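Local coordinates for leucine aminopeptidase (Parabacteroides distasonis, PDB 3TC8), which probably acts as a zinc-dependent aminopeptidase of peptidase family M28, a family that also includes glutaminyl-peptide cyclotransferases, and binds a zinc ion, at residues P20-D25 against L136-Q141; L233-Y238 against L295-Q300. All coordinates share one frame; numbering follows the deposited sequence. Where two conformers were deposited one is given.

Contact 1. Residues P20-D25 against L136-Q141; sequences PDFNAD and LEIARQ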
# COMPACT_ATOMS: atom_id res chain seq x y z
N PRO A 20 -2.12 -20.64 -2.58
CA PRO A 20 -2.10 -20.66 -1.14
C PRO A 20 -3.31 -19.96 -0.53
O PRO A 20 -3.95 -19.11 -1.13
CB PRO A 20 -0.81 -19.90 -0.82
CG PRO A 20 0.01 -19.95 -1.97
CD PRO A 20 -0.92 -20.01 -3.13
N ASP A 21 -3.54 -20.29 0.73
CA ASP A 21 -4.61 -19.74 1.55
C ASP A 21 -4.08 -18.51 2.31
O ASP A 21 -3.20 -18.64 3.17
CB ASP A 21 -4.99 -20.86 2.54
CG ASP A 21 -6.26 -20.62 3.30
OD1 ASP A 21 -6.80 -19.50 3.31
OD2 ASP A 21 -6.73 -21.59 3.96
N PHE A 22 -4.59 -17.33 2.03
CA PHE A 22 -4.26 -16.11 2.76
C PHE A 22 -4.89 -16.23 4.16
O PHE A 22 -6.10 -16.39 4.30
CB PHE A 22 -4.87 -14.93 2.03
CG PHE A 22 -4.63 -13.56 2.67
CD1 PHE A 22 -5.53 -13.05 3.59
CD2 PHE A 22 -3.56 -12.80 2.28
CE1 PHE A 22 -5.35 -11.78 4.09
CE2 PHE A 22 -3.38 -11.52 2.80
CZ PHE A 22 -4.30 -11.02 3.68
N ASN A 23 -4.06 -16.13 5.20
CA ASN A 23 -4.54 -16.21 6.57
C ASN A 23 -4.86 -14.80 7.05
O ASN A 23 -3.95 -14.01 7.35
CB ASN A 23 -3.47 -16.89 7.42
CG ASN A 23 -3.85 -17.10 8.86
OD1 ASN A 23 -4.51 -16.30 9.47
ND2 ASN A 23 -3.25 -18.11 9.45
N ALA A 24 -6.15 -14.48 7.12
CA ALA A 24 -6.56 -13.12 7.47
C ALA A 24 -6.25 -12.80 8.93
O ALA A 24 -5.99 -11.63 9.25
CB ALA A 24 -8.01 -12.90 7.16
N ASP A 25 -6.28 -13.77 9.84
CA ASP A 25 -5.88 -13.57 11.23
C ASP A 25 -4.45 -13.09 11.28
O ASP A 25 -4.08 -12.20 12.04
CB ASP A 25 -5.95 -14.86 12.07
CG ASP A 25 -7.37 -15.24 12.50
OD1 ASP A 25 -8.31 -14.41 12.46
OD2 ASP A 25 -7.51 -16.41 12.95
N LEU A 136 2.50 -8.49 3.76
CA LEU A 136 3.30 -9.37 4.56
C LEU A 136 2.74 -10.78 4.55
O LEU A 136 3.51 -11.73 4.43
CB LEU A 136 3.46 -8.88 6.02
CG LEU A 136 4.38 -7.67 6.21
CD1 LEU A 136 4.17 -7.13 7.63
CD2 LEU A 136 5.87 -8.06 6.00
N GLU A 137 1.43 -10.92 4.67
CA GLU A 137 0.85 -12.25 4.64
C GLU A 137 0.98 -12.90 3.26
O GLU A 137 1.28 -14.09 3.14
CB GLU A 137 -0.59 -12.19 5.12
CG GLU A 137 -1.35 -13.49 4.99
CD GLU A 137 -0.73 -14.67 5.72
OE1 GLU A 137 0.11 -14.48 6.63
OE2 GLU A 137 -1.14 -15.84 5.43
N ILE A 138 0.81 -12.12 2.19
CA ILE A 138 1.05 -12.59 0.83
C ILE A 138 2.49 -13.06 0.68
O ILE A 138 2.76 -14.14 0.17
CB ILE A 138 0.67 -11.50 -0.19
CG1 ILE A 138 -0.85 -11.36 -0.27
CG2 ILE A 138 1.29 -11.77 -1.58
CD1 ILE A 138 -1.32 -10.07 -0.84
N ALA A 139 3.44 -12.26 1.18
CA ALA A 139 4.83 -12.59 1.09
C ALA A 139 5.16 -13.85 1.90
O ALA A 139 6.00 -14.67 1.49
CB ALA A 139 5.67 -11.38 1.57
N ARG A 140 4.51 -14.02 3.05
CA ARG A 140 4.69 -15.22 3.83
C ARG A 140 4.31 -16.46 3.05
O ARG A 140 4.99 -17.48 3.02
CB ARG A 140 3.89 -15.15 5.14
CG ARG A 140 4.22 -16.27 6.11
CD ARG A 140 3.52 -16.14 7.45
NE ARG A 140 2.08 -16.39 7.36
CZ ARG A 140 1.49 -17.52 7.67
NH1 ARG A 140 2.14 -18.56 8.19
NH2 ARG A 140 0.21 -17.60 7.49
N GLN A 141 3.20 -16.37 2.31
CA GLN A 141 2.75 -17.47 1.47
C GLN A 141 3.69 -17.70 0.28
O GLN A 141 4.01 -18.84 -0.04
CB GLN A 141 1.36 -17.22 0.98
CG GLN A 141 0.29 -17.19 2.09
CD GLN A 141 0.24 -18.42 2.94
OE1 GLN A 141 0.45 -19.54 2.44
NE2 GLN A 141 -0.03 -18.25 4.23
O HOH W 1 -1.39 -21.71 2.22
O HOH W 2 -1.59 -19.87 7.77

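Contact 2. Residues L233-Y238 against L295-Q300; sequences LGYGKY and LKAAGQ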
# COMPACT_ATOMS: atom_id res chain seq x y z
N LEU A 233 -14.07 -15.76 -6.96
CA LEU A 233 -13.86 -16.21 -5.58
C LEU A 233 -14.97 -15.87 -4.62
O LEU A 233 -14.90 -16.30 -3.45
CB LEU A 233 -12.55 -15.63 -5.04
CG LEU A 233 -11.29 -16.07 -5.73
CD1 LEU A 233 -10.14 -15.23 -5.25
CD2 LEU A 233 -11.05 -17.56 -5.54
N GLY A 234 -15.94 -15.06 -5.03
CA GLY A 234 -17.03 -14.68 -4.17
C GLY A 234 -16.81 -13.38 -3.39
O GLY A 234 -17.54 -13.16 -2.43
N TYR A 235 -15.90 -12.54 -3.86
CA TYR A 235 -15.59 -11.27 -3.18
C TYR A 235 -16.11 -10.06 -3.91
O TYR A 235 -15.64 -8.94 -3.71
CB TYR A 235 -14.10 -11.15 -2.96
CG TYR A 235 -13.50 -12.27 -2.12
CD1 TYR A 235 -13.98 -12.56 -0.87
CD2 TYR A 235 -12.41 -13.02 -2.57
CE1 TYR A 235 -13.44 -13.58 -0.09
CE2 TYR A 235 -11.87 -14.05 -1.82
CZ TYR A 235 -12.39 -14.32 -0.58
OH TYR A 235 -11.85 -15.37 0.12
N GLY A 236 -17.15 -10.23 -4.71
CA GLY A 236 -17.76 -9.10 -5.41
C GLY A 236 -18.41 -8.06 -4.56
O GLY A 236 -18.59 -6.94 -5.02
N LYS A 237 -18.71 -8.35 -3.29
CA LYS A 237 -19.24 -7.29 -2.41
C LYS A 237 -18.16 -6.31 -1.98
O LYS A 237 -18.47 -5.22 -1.52
CB LYS A 237 -19.94 -7.84 -1.21
CG LYS A 237 -19.10 -8.45 -0.19
CD LYS A 237 -19.98 -9.29 0.72
CE LYS A 237 -19.27 -9.73 1.98
NZ LYS A 237 -19.31 -8.64 2.98
N TYR A 238 -16.89 -6.70 -2.15
CA TYR A 238 -15.75 -5.83 -1.94
C TYR A 238 -15.23 -5.23 -3.23
O TYR A 238 -14.96 -4.04 -3.28
CB TYR A 238 -14.61 -6.57 -1.22
CG TYR A 238 -14.97 -7.02 0.17
CD1 TYR A 238 -14.92 -6.12 1.23
CD2 TYR A 238 -15.45 -8.28 0.41
CE1 TYR A 238 -15.29 -6.53 2.51
CE2 TYR A 238 -15.82 -8.68 1.69
CZ TYR A 238 -15.78 -7.80 2.72
OH TYR A 238 -16.17 -8.22 3.97
N LEU A 295 -9.64 -7.87 4.75
CA LEU A 295 -8.28 -8.27 4.43
C LEU A 295 -8.26 -9.56 3.62
O LEU A 295 -7.47 -9.68 2.70
CB LEU A 295 -7.49 -8.43 5.72
CG LEU A 295 -7.16 -7.17 6.51
CD1 LEU A 295 -6.63 -7.51 7.89
CD2 LEU A 295 -6.15 -6.27 5.76
N LYS A 296 -9.10 -10.52 4.00
CA LYS A 296 -9.18 -11.79 3.27
C LYS A 296 -9.55 -11.57 1.82
O LYS A 296 -8.96 -12.17 0.90
CB LYS A 296 -10.19 -12.70 3.96
CG LYS A 296 -10.38 -14.06 3.27
CD LYS A 296 -9.14 -14.91 3.20
CE LYS A 296 -9.46 -16.32 2.83
NZ LYS A 296 -8.26 -17.18 2.64
N ALA A 297 -10.56 -10.74 1.57
CA ALA A 297 -11.02 -10.51 0.20
C ALA A 297 -9.89 -9.92 -0.65
O ALA A 297 -9.64 -10.37 -1.76
CB ALA A 297 -12.23 -9.59 0.20
N ALA A 298 -9.21 -8.89 -0.12
CA ALA A 298 -8.12 -8.29 -0.86
C ALA A 298 -6.99 -9.26 -1.08
O ALA A 298 -6.45 -9.41 -2.19
CB ALA A 298 -7.66 -7.02 -0.16
N GLY A 299 -6.55 -9.90 0.00
CA GLY A 299 -5.38 -10.72 -0.07
C GLY A 299 -5.55 -11.99 -0.88
O GLY A 299 -4.62 -12.36 -1.62
N GLN A 300 -6.68 -12.66 -0.70
CA GLN A 300 -6.89 -13.89 -1.45
C GLN A 300 -7.02 -13.59 -2.94
O GLN A 300 -6.57 -14.40 -3.75
CB GLN A 300 -8.13 -14.63 -0.90
CG GLN A 300 -8.19 -16.08 -1.42
CD GLN A 300 -7.05 -16.90 -0.92
OE1 GLN A 300 -6.78 -16.90 0.28
NE2 GLN A 300 -6.30 -17.54 -1.81

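Contact 1. Residues P20-D25 against L136-Q141
Glu137 and Phe22 make the tight half of this contact. CG of Glu137 lies over one face of the Phe22 ring, offset toward its rim and 3.8 Å from the ring centroid, a CH-pi contact, while CG1 of Ile138 meets the same ring at its edge. An anti first torsion (chi1 174°) sets CG of Glu137 there, and the bend at chi2 turns CD away toward Asn23. OE2 of Glu137 accepts from N of Asn23 at 2.9 Å, the N-H coming from above the carboxylate plane. Two more donors hold this oxygen: NE2 of Gln141, and NH2 of Arg140 on its syn lone pair. Arg140 grips the carboxylate side-on, its NE 2.8 Å from OE1 of Glu137, and Ser26 also bonds OE1. So many donors would probably keep the buried carboxylate ionised and fix its rotation.

The margins are looser, and water enters at two of them. Beside the exposed Asp21, CB of Pro20 rests 3.5 Å from OE1 of Gln141, and one water links that oxygen to the N of Asp21. At the other margin a second water joins ND2 of Asn23 to NH2 of Arg140. Asn23 itself is the N-cap of helix 24-36, its OD1 accepting from the N of Ser26; the contact thus ties a classical helix N-cap to the side of helix 125-144.

Contact 2. Residues L233-Y238 against L295-Q300
Tyr235 lays its ring flat on the backbone of Ala297. CA of Ala297 stands over the centre of the Tyr235 ring, 3.7 Å from the centroid and 9° off the normal, a CH-pi contact with CA almost on the ring normal. CB of Ala297 sits between two tyrosines, 3.6 Å from CD1 of Tyr235 and 3.5 Å from CD2 of Tyr238. Farther out on the Tyr235 ring, CE2 approaches CB of Gln300, and the hydroxyl rests against the aliphatic chain of Lys296, with OH 3.7 Å from both CG and CE. An alanine in place of Tyr235 would probably open a gap over the Ala297 backbone and take away the hydroxyl against which the Lys296 chain rests.

The ring reaches the helix from the turn that ends helix 213-233, its CG anti to the carbonyl carbon (chi1 -60°) and set against CA and CB of Ala297. Gly234 leaves helix 213-233 with positive phi in a Schellman motif, at backbone angles where a CB would press on the carbonyl O of Leu233. That same carbonyl O lies over the centre of the Tyr235 ring, on the face opposite Ala297. CD1 of Leu233 lies 4.0 Å from O of Gln300, widening the contact by one side chain. Beyond the turn, the N of Tyr238 bonds back to O of Tyr235 at 3.0 Å, and the backbone of Tyr238 is bonded to Phe209.

On helix 292-308, NZ of Lys296 donates to OE1 of Gln300 at 2.8 Å. NZ also forms a salt bridge with Asp21, and NE2 of Gln300 bonds O of Pro20.

How the contacts relate
From the N terminus, the chain runs through 20-25 into helix 24-36, and contact 1 closes a long loop of 110 residues when helix 125-144 comes back beside it. Contact 2 opens only later, at the end of helix 213-233, and closes a shorter loop of 56 residues on helix 292-308. The two loops therefore follow in series, neither nested nor crossed. In space they meet, their centres about 13 Å apart, through a probable hydrogen bond from N of Phe22 to OE1 of Gln300 and the packing of Phe22 on Leu295 and Gly299. Residues 20-25 thus bridge helices 125-144 and 292-308, and the turn after helix 213-233 packs on the latter as well, away from the zinc site.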